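Local atomic coordinates of uncharacterized protein (Bacteroides dorei DSM 17855, PDB entry 5TGF), a protein that is thought to be a beta-lactamase-related serine hydrolase that also binds calcium, its true substrate being unknown. Residues L77-F90 and M152-G164. Residues are numbered along the deposited sequence; the frame is centred on the assembly and turned at random.
Sequences LSWDDPVEKWLPQF and MQIAGRMAEVAMG
Met-158, a selenomethionine, pushes its side chain into the bend of 77-90: CE stands 3.6 Å from Pro-82 O and 3.7 Å from Asp-81 O. The chain is extended as far as SE and bends at the last torsion (chi3 74°), which carries CE toward these carbonyls while SE rests against CA and CG2 of Val-83. Leu-87 CD2 reaches Val-161 CG2 at 3.7 Å and the aliphatic CG of Arg-157, whereas Ile-154 splits its contacts, CG2 on both methyls of Val-83 and CD1 on the CE2–CZ side of Phe-90. The indole of Trp-86 lies over the last turn of the helix: Ala-162 CB sits 4.1 Å from its six-membered ring centroid and 25° off the normal, a CH-pi contact, and Val-161 CG1 comes to the ring edge. These residues pack helix 150-163 against the loop and short helix that follow helix 60-74, in the mainly helical part of what is probably a beta-lactamase-type fold. Leu-77, a calcium-site residue in this protein although no ion is bound here, joins the packing through CB on Ala-162 CB and CD2 on Ala-159 CA. One polar bond within 77-90 helps to set the indole's rotation. Trp-86 NE1 donates to Asp-81 OD2 at 2.9 Å, nearly straight (172°) and in the ring plane; Ser-78 N on one side of the carboxylate plane and Lys-85 NZ, in a salt bridge on the other, hold that oxygen. On the helix, Arg-157 NH1 forms a salt bridge with Glu-160 OE1 at 2.9 Å, and Val-161 CG2 lies over the guanidinium's centre.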
ATOM      1  N   LEU A  77      -9.047  19.810   2.244  1.00 19.58           N
ATOM      2  CA  LEU A  77      -9.092  18.586   1.408  1.00 18.80           C
ATOM      3  C   LEU A  77      -9.878  17.504   2.120  1.00 19.35           C
ATOM      4  O   LEU A  77      -9.714  17.301   3.331  1.00 19.66           O
ATOM      5  CB  LEU A  77      -7.671  18.087   1.116  1.00 19.48           C
ATOM      6  CG  LEU A  77      -7.615  16.903   0.146  1.00 18.49           C
ATOM      7  CD1 LEU A  77      -8.085  17.306  -1.260  1.00 19.20           C
ATOM      8  CD2 LEU A  77      -6.190  16.381   0.102  1.00 18.62           C
ATOM      9  N   SER A  78     -10.782  16.857   1.392  1.00 19.04           N
ATOM     10  CA  SER A  78     -11.654  15.847   1.969  1.00 22.93           C
ATOM     11  C   SER A  78     -11.778  14.639   1.033  1.00 21.93           C
ATOM     12  O   SER A  78     -11.664  14.771  -0.171  1.00 17.36           O
ATOM     13  CB  SER A  78     -13.031  16.443   2.260  1.00 28.66           C
ATOM     14  OG  SER A  78     -14.066  15.467   2.154  1.00 35.77           O
ATOM     15  N   TRP A  79     -12.072  13.478   1.606  1.00 21.37           N
ATOM     16  CA  TRP A  79     -12.172  12.239   0.840  1.00 20.55           C
ATOM     17  C   TRP A  79     -13.243  12.300  -0.235  1.00 22.70           C
ATOM     18  O   TRP A  79     -13.157  11.600  -1.250  1.00 19.94           O
ATOM     19  CB  TRP A  79     -12.487  11.080   1.778  1.00 18.53           C
ATOM     20  CG  TRP A  79     -11.429  10.876   2.836  1.00 19.07           C
ATOM     21  CD1 TRP A  79     -11.591  11.014   4.172  1.00 18.76           C
ATOM     22  CD2 TRP A  79     -10.020  10.598   2.623  1.00 17.11           C
ATOM     23  NE1 TRP A  79     -10.392  10.755   4.819  1.00 20.72           N
ATOM     24  CE2 TRP A  79      -9.413  10.530   3.884  1.00 17.01           C
ATOM     25  CE3 TRP A  79      -9.229  10.438   1.490  1.00 17.08           C
ATOM     26  CZ2 TRP A  79      -8.057  10.229   4.055  1.00 19.11           C
ATOM     27  CZ3 TRP A  79      -7.867  10.139   1.644  1.00 15.91           C
ATOM     28  CH2 TRP A  79      -7.294  10.029   2.931  1.00 16.93           C
ATOM     29  N   ASP A  80     -14.271  13.122  -0.016  1.00 26.21           N
ATOM     30  CA  ASP A  80     -15.351  13.254  -0.980  1.00 24.66           C
ATOM     31  C   ASP A  80     -15.197  14.433  -1.946  1.00 21.63           C
ATOM     32  O   ASP A  80     -16.070  14.654  -2.777  1.00 22.42           O
ATOM     33  CB  ASP A  80     -16.668  13.321  -0.223  1.00 29.04           C
ATOM     34  CG  ASP A  80     -16.913  12.063   0.625  1.00 34.88           C
ATOM     35  OD1 ASP A  80     -16.737  10.939   0.111  1.00 32.13           O
ATOM     36  OD2 ASP A  80     -17.237  12.191   1.824  1.00 46.81           O
ATOM     37  N   ASP A  81     -14.037  15.089  -1.944  1.00 20.42           N
ATOM     38  CA  ASP A  81     -13.777  16.158  -2.895  1.00 19.73           C
ATOM     39  C   ASP A  81     -13.557  15.636  -4.331  1.00 20.33           C
ATOM     40  O   ASP A  81     -12.858  14.633  -4.547  1.00 19.35           O
ATOM     41  CB  ASP A  81     -12.562  16.967  -2.489  1.00 19.77           C
ATOM     42  CG  ASP A  81     -12.814  17.890  -1.294  1.00 21.57           C
ATOM     43  OD1 ASP A  81     -13.937  17.952  -0.793  1.00 24.05           O
ATOM     44  OD2 ASP A  81     -11.847  18.529  -0.841  1.00 24.16           O
ATOM     45  N   PRO A  82     -14.111  16.333  -5.319  1.00 19.56           N
ATOM     46  CA  PRO A  82     -13.782  16.009  -6.712  1.00 19.78           C
ATOM     47  C   PRO A  82     -12.462  16.588  -7.141  1.00 18.58           C
ATOM     48  O   PRO A  82     -12.030  17.636  -6.629  1.00 16.31           O
ATOM     49  CB  PRO A  82     -14.916  16.650  -7.526  1.00 22.42           C
ATOM     50  CG  PRO A  82     -15.631  17.571  -6.606  1.00 23.26           C
ATOM     51  CD  PRO A  82     -15.041  17.477  -5.216  1.00 23.18           C
ATOM     52  N   VAL A  83     -11.855  15.947  -8.137  1.00 17.37           N
ATOM     53  CA  VAL A  83     -10.564  16.376  -8.657  1.00 17.65           C
ATOM     54  C   VAL A  83     -10.570  17.881  -9.018  1.00 18.99           C
ATOM     55  O   VAL A  83      -9.654  18.599  -8.663  1.00 19.10           O
ATOM     56  CB  VAL A  83     -10.150  15.518  -9.891  1.00 18.57           C
ATOM     57  CG1 VAL A  83      -8.929  16.076 -10.592  1.00 18.48           C
ATOM     58  CG2 VAL A  83      -9.876  14.072  -9.482  1.00 18.46           C
ATOM     59  N   GLU A  84     -11.611  18.318  -9.729  1.00 20.96           N
ATOM     60  CA  GLU A  84     -11.675  19.655 -10.293  1.00 25.94           C
ATOM     61  C   GLU A  84     -11.819  20.755  -9.252  1.00 24.88           C
ATOM     62  O   GLU A  84     -11.532  21.911  -9.538  1.00 24.07           O
ATOM     63  CB  GLU A  84     -12.826  19.733 -11.315  1.00 30.04           C
ATOM     64  CG  GLU A  84     -14.207  19.519 -10.690  1.00 32.68           C
ATOM     65  CD  GLU A  84     -15.191  18.868 -11.651  1.00 38.47           C
ATOM     66  OE1 GLU A  84     -16.229  18.334 -11.186  1.00 40.57           O
ATOM     67  OE2 GLU A  84     -14.921  18.858 -12.877  1.00 37.37           O
ATOM     68  N   LYS A  85     -12.238  20.413  -8.039  1.00 24.53           N
ATOM     69  CA  LYS A  85     -12.208  21.400  -6.949  1.00 24.93           C
ATOM     70  C   LYS A  85     -10.788  21.901  -6.688  1.00 26.23           C
ATOM     71  O   LYS A  85     -10.583  23.072  -6.354  1.00 28.57           O
ATOM     72  CB  LYS A  85     -12.803  20.817  -5.681  1.00 24.27           C
ATOM     73  CG  LYS A  85     -12.591  21.671  -4.439  1.00 27.95           C
ATOM     74  CD  LYS A  85     -13.254  21.077  -3.210  1.00 28.28           C
ATOM     75  CE  LYS A  85     -12.869  21.872  -1.971  1.00 31.11           C
ATOM     76  NZ  LYS A  85     -13.236  21.197  -0.702  1.00 37.43           N
ATOM     77  N   TRP A  86      -9.813  21.009  -6.831  1.00 24.25           N
ATOM     78  CA  TRP A  86      -8.448  21.316  -6.497  1.00 22.14           C
ATOM     79  C   TRP A  86      -7.578  21.520  -7.718  1.00 21.05           C
ATOM     80  O   TRP A  86      -6.650  22.292  -7.641  1.00 23.56           O
ATOM     81  CB  TRP A  86      -7.854  20.240  -5.568  1.00 23.64           C
ATOM     82  CG  TRP A  86      -8.470  20.257  -4.184  1.00 21.67           C
ATOM     83  CD1 TRP A  86      -9.556  19.554  -3.765  1.00 22.56           C
ATOM     84  CD2 TRP A  86      -8.118  21.135  -3.102  1.00 22.75           C
ATOM     85  NE1 TRP A  86      -9.862  19.898  -2.471  1.00 21.60           N
ATOM     86  CE2 TRP A  86      -9.003  20.869  -2.046  1.00 21.69           C
ATOM     87  CE3 TRP A  86      -7.164  22.138  -2.944  1.00 25.87           C
ATOM     88  CZ2 TRP A  86      -8.939  21.537  -0.829  1.00 22.72           C
ATOM     89  CZ3 TRP A  86      -7.084  22.801  -1.722  1.00 26.87           C
ATOM     90  CH2 TRP A  86      -7.960  22.487  -0.684  1.00 23.70           C
ATOM     91  N   LEU A  87      -7.857  20.811  -8.817  1.00 21.03           N
ATOM     92  CA  LEU A  87      -7.051  20.879 -10.040  1.00 21.08           C
ATOM     93  C   LEU A  87      -7.916  21.404 -11.203  1.00 24.01           C
ATOM     94  O   LEU A  87      -8.493  20.615 -11.961  1.00 22.66           O
ATOM     95  CB  LEU A  87      -6.465  19.514 -10.426  1.00 20.68           C
ATOM     96  CG  LEU A  87      -5.790  18.731  -9.302  1.00 19.47           C
ATOM     97  CD1 LEU A  87      -5.235  17.394  -9.804  1.00 21.07           C
ATOM     98  CD2 LEU A  87      -4.672  19.578  -8.727  1.00 21.30           C
ATOM     99  N   PRO A  88      -8.013  22.739 -11.333  1.00 27.04           N
ATOM    100  CA  PRO A  88      -9.006  23.286 -12.259  1.00 27.82           C
ATOM    101  C   PRO A  88      -8.752  22.969 -13.737  1.00 24.67           C
ATOM    102  O   PRO A  88      -9.689  23.052 -14.540  1.00 24.35           O
ATOM    103  CB  PRO A  88      -8.978  24.800 -11.978  1.00 29.63           C
ATOM    104  CG  PRO A  88      -7.679  25.049 -11.291  1.00 33.40           C
ATOM    105  CD  PRO A  88      -7.367  23.789 -10.528  1.00 30.73           C
ATOM    106  N   GLN A  89      -7.554  22.523 -14.099  1.00 22.59           N
ATOM    107  CA  GLN A  89      -7.339  22.057 -15.444  1.00 25.52           C
ATOM    108  C   GLN A  89      -8.197  20.841 -15.798  1.00 23.86           C
ATOM    109  O   GLN A  89      -8.327  20.520 -16.979  1.00 21.69           O
ATOM    110  CB  GLN A  89      -5.828  21.808 -15.733  1.00 34.56           C
ATOM    111  CG  GLN A  89      -5.233  20.525 -15.159  1.00 42.53           C
ATOM    112  CD  GLN A  89      -3.768  20.268 -15.553  1.00 54.80           C
ATOM    113  OE1 GLN A  89      -3.009  19.635 -14.799  1.00 54.52           O
ATOM    114  NE2 GLN A  89      -3.374  20.732 -16.739  1.00 55.82           N
ATOM    115  N   PHE A  90      -8.802  20.180 -14.808  1.00 20.49           N
ATOM    116  CA  PHE A  90      -9.698  19.037 -15.086  1.00 22.91           C
ATOM    117  C   PHE A  90     -11.159  19.428 -15.380  1.00 22.07           C
ATOM    118  O   PHE A  90     -11.950  18.557 -15.700  1.00 21.92           O
ATOM    119  CB  PHE A  90      -9.680  18.035 -13.912  1.00 21.94           C
ATOM    120  CG  PHE A  90      -8.498  17.102 -13.918  1.00 21.48           C
ATOM    121  CD1 PHE A  90      -7.232  17.555 -13.613  1.00 22.55           C
ATOM    122  CD2 PHE A  90      -8.664  15.762 -14.231  1.00 21.68           C
ATOM    123  CE1 PHE A  90      -6.144  16.698 -13.644  1.00 23.69           C
ATOM    124  CE2 PHE A  90      -7.586  14.894 -14.251  1.00 22.42           C
ATOM    125  CZ  PHE A  90      -6.328  15.360 -13.966  1.00 23.54           C
HETATM  126  N   MSE A 152      -3.642   7.326  -8.523  1.00 13.75           N
HETATM  127  CA  MSE A 152      -3.015   7.789  -7.283  1.00 13.47           C
HETATM  128  C   MSE A 152      -2.101   8.951  -7.534  1.00 13.55           C
HETATM  129  O   MSE A 152      -1.822   9.717  -6.620  1.00 15.23           O
HETATM  130  CB  MSE A 152      -2.354   6.643  -6.513  1.00 13.78           C
HETATM  131  CG  MSE A 152      -3.484   5.786  -5.936  1.00 16.63           C
HETATM  132 SE   MSE A 152      -2.732   4.294  -4.908  0.70 23.79          SE
HETATM  133  CE  MSE A 152      -1.441   5.245  -3.783  1.00 22.45           C
ATOM    134  N   GLN A 153      -1.587   9.084  -8.765  1.00 14.49           N
ATOM    135  CA  GLN A 153      -0.817  10.289  -9.120  1.00 14.32           C
ATOM    136  C   GLN A 153      -1.663  11.529  -8.986  1.00 14.03           C
ATOM    137  O   GLN A 153      -1.212  12.539  -8.463  1.00 15.13           O
ATOM    138  CB  GLN A 153      -0.245  10.230 -10.535  1.00 12.75           C
ATOM    139  CG  GLN A 153       0.633   9.047 -10.821  1.00 12.47           C
ATOM    140  CD  GLN A 153       1.965   9.132 -10.132  1.00 13.14           C
ATOM    141  OE1 GLN A 153       2.105   8.738  -8.967  1.00 15.28           O
ATOM    142  NE2 GLN A 153       2.962   9.634 -10.846  1.00 14.28           N
ATOM    143  N   ILE A 154      -2.901  11.440  -9.440  1.00 14.77           N
ATOM    144  CA  ILE A 154      -3.847  12.553  -9.330  1.00 14.47           C
ATOM    145  C   ILE A 154      -4.148  12.840  -7.859  1.00 15.19           C
ATOM    146  O   ILE A 154      -4.104  14.003  -7.440  1.00 14.90           O
ATOM    147  CB  ILE A 154      -5.146  12.257 -10.075  1.00 14.63           C
ATOM    148  CG1 ILE A 154      -4.871  11.998 -11.569  1.00 14.37           C
ATOM    149  CG2 ILE A 154      -6.146  13.390  -9.912  1.00 14.19           C
ATOM    150  CD1 ILE A 154      -6.148  11.746 -12.337  1.00 16.06           C
ATOM    151  N   ALA A 155      -4.419  11.794  -7.079  1.00 13.53           N
ATOM    152  CA  ALA A 155      -4.649  11.929  -5.637  1.00 15.51           C
ATOM    153  C   ALA A 155      -3.496  12.640  -4.955  1.00 15.29           C
ATOM    154  O   ALA A 155      -3.709  13.573  -4.160  1.00 14.83           O
ATOM    155  CB  ALA A 155      -4.895  10.564  -4.975  1.00 14.90           C
ATOM    156  N   GLY A 156      -2.275  12.210  -5.256  1.00 14.53           N
ATOM    157  CA  GLY A 156      -1.106  12.852  -4.719  1.00 14.32           C
ATOM    158  C   GLY A 156      -1.000  14.337  -5.083  1.00 16.66           C
ATOM    159  O   GLY A 156      -0.592  15.149  -4.257  1.00 14.71           O
ATOM    160  N   ARG A 157      -1.320  14.680  -6.336  1.00 14.77           N
ATOM    161  CA  ARG A 157      -1.265  16.067  -6.790  1.00 15.08           C
ATOM    162  C   ARG A 157      -2.310  16.928  -6.062  1.00 16.35           C
ATOM    163  O   ARG A 157      -2.047  18.105  -5.777  1.00 18.02           O
ATOM    164  CB  ARG A 157      -1.478  16.148  -8.287  1.00 16.16           C
ATOM    165  CG  ARG A 157      -1.390  17.551  -8.891  1.00 17.31           C
ATOM    166  CD  ARG A 157      -0.048  18.181  -8.720  1.00 18.85           C
ATOM    167  NE  ARG A 157      -0.093  19.592  -9.153  1.00 20.67           N
ATOM    168  CZ  ARG A 157       0.543  20.593  -8.562  1.00 21.39           C
ATOM    169  NH1 ARG A 157       1.350  20.392  -7.532  1.00 21.86           N
ATOM    170  NH2 ARG A 157       0.384  21.827  -9.028  1.00 23.17           N
HETATM  171  N   MSE A 158      -3.459  16.358  -5.718  1.00 15.52           N
HETATM  172  CA  MSE A 158      -4.474  17.128  -5.015  1.00 18.24           C
HETATM  173  C   MSE A 158      -3.946  17.494  -3.624  1.00 18.95           C
HETATM  174  O   MSE A 158      -4.136  18.637  -3.173  1.00 16.80           O
HETATM  175  CB  MSE A 158      -5.809  16.417  -4.898  1.00 18.14           C
HETATM  176  CG  MSE A 158      -6.529  16.182  -6.228  1.00 20.47           C
HETATM  177 SE   MSE A 158      -7.958  14.857  -6.047  0.74 20.42          SE
HETATM  178  CE  MSE A 158      -9.358  15.852  -5.077  1.00 18.99           C
ATOM    179  N   ALA A 159      -3.198  16.575  -2.991  1.00 17.23           N
ATOM    180  CA  ALA A 159      -2.609  16.854  -1.682  1.00 19.00           C
ATOM    181  C   ALA A 159      -1.514  17.922  -1.784  1.00 18.57           C
ATOM    182  O   ALA A 159      -1.423  18.810  -0.907  1.00 18.50           O
ATOM    183  CB  ALA A 159      -2.095  15.579  -1.027  1.00 17.89           C
ATOM    184  N   GLU A 160      -0.735  17.880  -2.864  1.00 16.74           N
ATOM    185  CA  GLU A 160       0.310  18.860  -3.115  1.00 17.13           C
ATOM    186  C   GLU A 160      -0.280  20.283  -3.187  1.00 19.51           C
ATOM    187  O   GLU A 160       0.282  21.220  -2.622  1.00 19.58           O
ATOM    188  CB  GLU A 160       1.070  18.591  -4.412  1.00 17.83           C
ATOM    189  CG  GLU A 160       2.010  17.414  -4.382  1.00 18.01           C
ATOM    190  CD  GLU A 160       2.887  17.297  -5.628  1.00 19.79           C
ATOM    191  OE1 GLU A 160       2.600  17.936  -6.671  1.00 19.52           O
ATOM    192  OE2 GLU A 160       3.903  16.562  -5.577  1.00 18.07           O
ATOM    193  N   VAL A 161      -1.362  20.428  -3.932  1.00 18.92           N
ATOM    194  CA  VAL A 161      -2.031  21.711  -4.072  1.00 22.10           C
ATOM    195  C   VAL A 161      -2.618  22.195  -2.741  1.00 24.74           C
ATOM    196  O   VAL A 161      -2.490  23.356  -2.394  1.00 22.78           O
ATOM    197  CB  VAL A 161      -3.069  21.654  -5.209  1.00 21.82           C
ATOM    198  CG1 VAL A 161      -3.951  22.907  -5.249  1.00 25.46           C
ATOM    199  CG2 VAL A 161      -2.336  21.485  -6.518  1.00 21.44           C
ATOM    200  N   ALA A 162      -3.162  21.288  -1.953  1.00 23.97           N
ATOM    201  CA  ALA A 162      -3.774  21.675  -0.685  1.00 22.60           C
ATOM    202  C   ALA A 162      -2.743  22.174   0.321  1.00 23.97           C
ATOM    203  O   ALA A 162      -3.043  23.078   1.134  1.00 24.02           O
ATOM    204  CB  ALA A 162      -4.573  20.512  -0.123  1.00 22.70           C
HETATM  205  N   MSE A 163      -1.518  21.648   0.244  1.00 20.82           N
HETATM  206  CA  MSE A 163      -0.447  22.047   1.139  1.00 23.49           C
HETATM  207  C   MSE A 163       0.514  23.075   0.582  1.00 24.26           C
HETATM  208  O   MSE A 163       1.379  23.565   1.308  1.00 26.00           O
HETATM  209  CB  MSE A 163       0.407  20.827   1.510  1.00 24.14           C
HETATM  210  CG  MSE A 163      -0.380  19.761   2.247  1.00 22.00           C
HETATM  211 SE   MSE A 163      -0.780  20.416   4.064  0.59 23.91          SE
HETATM  212  CE  MSE A 163       1.015  20.355   4.842  1.00 23.63           C
ATOM    213  N   GLY A 164       0.476  23.309  -0.721  1.00 24.37           N
ATOM    214  CA  GLY A 164       1.500  24.130  -1.375  1.00 24.59           C
ATOM    215  C   GLY A 164       2.901  23.559  -1.315  1.00 25.78           C
ATOM    216  O   GLY A 164       3.879  24.309  -1.257  1.00 24.55           O
TER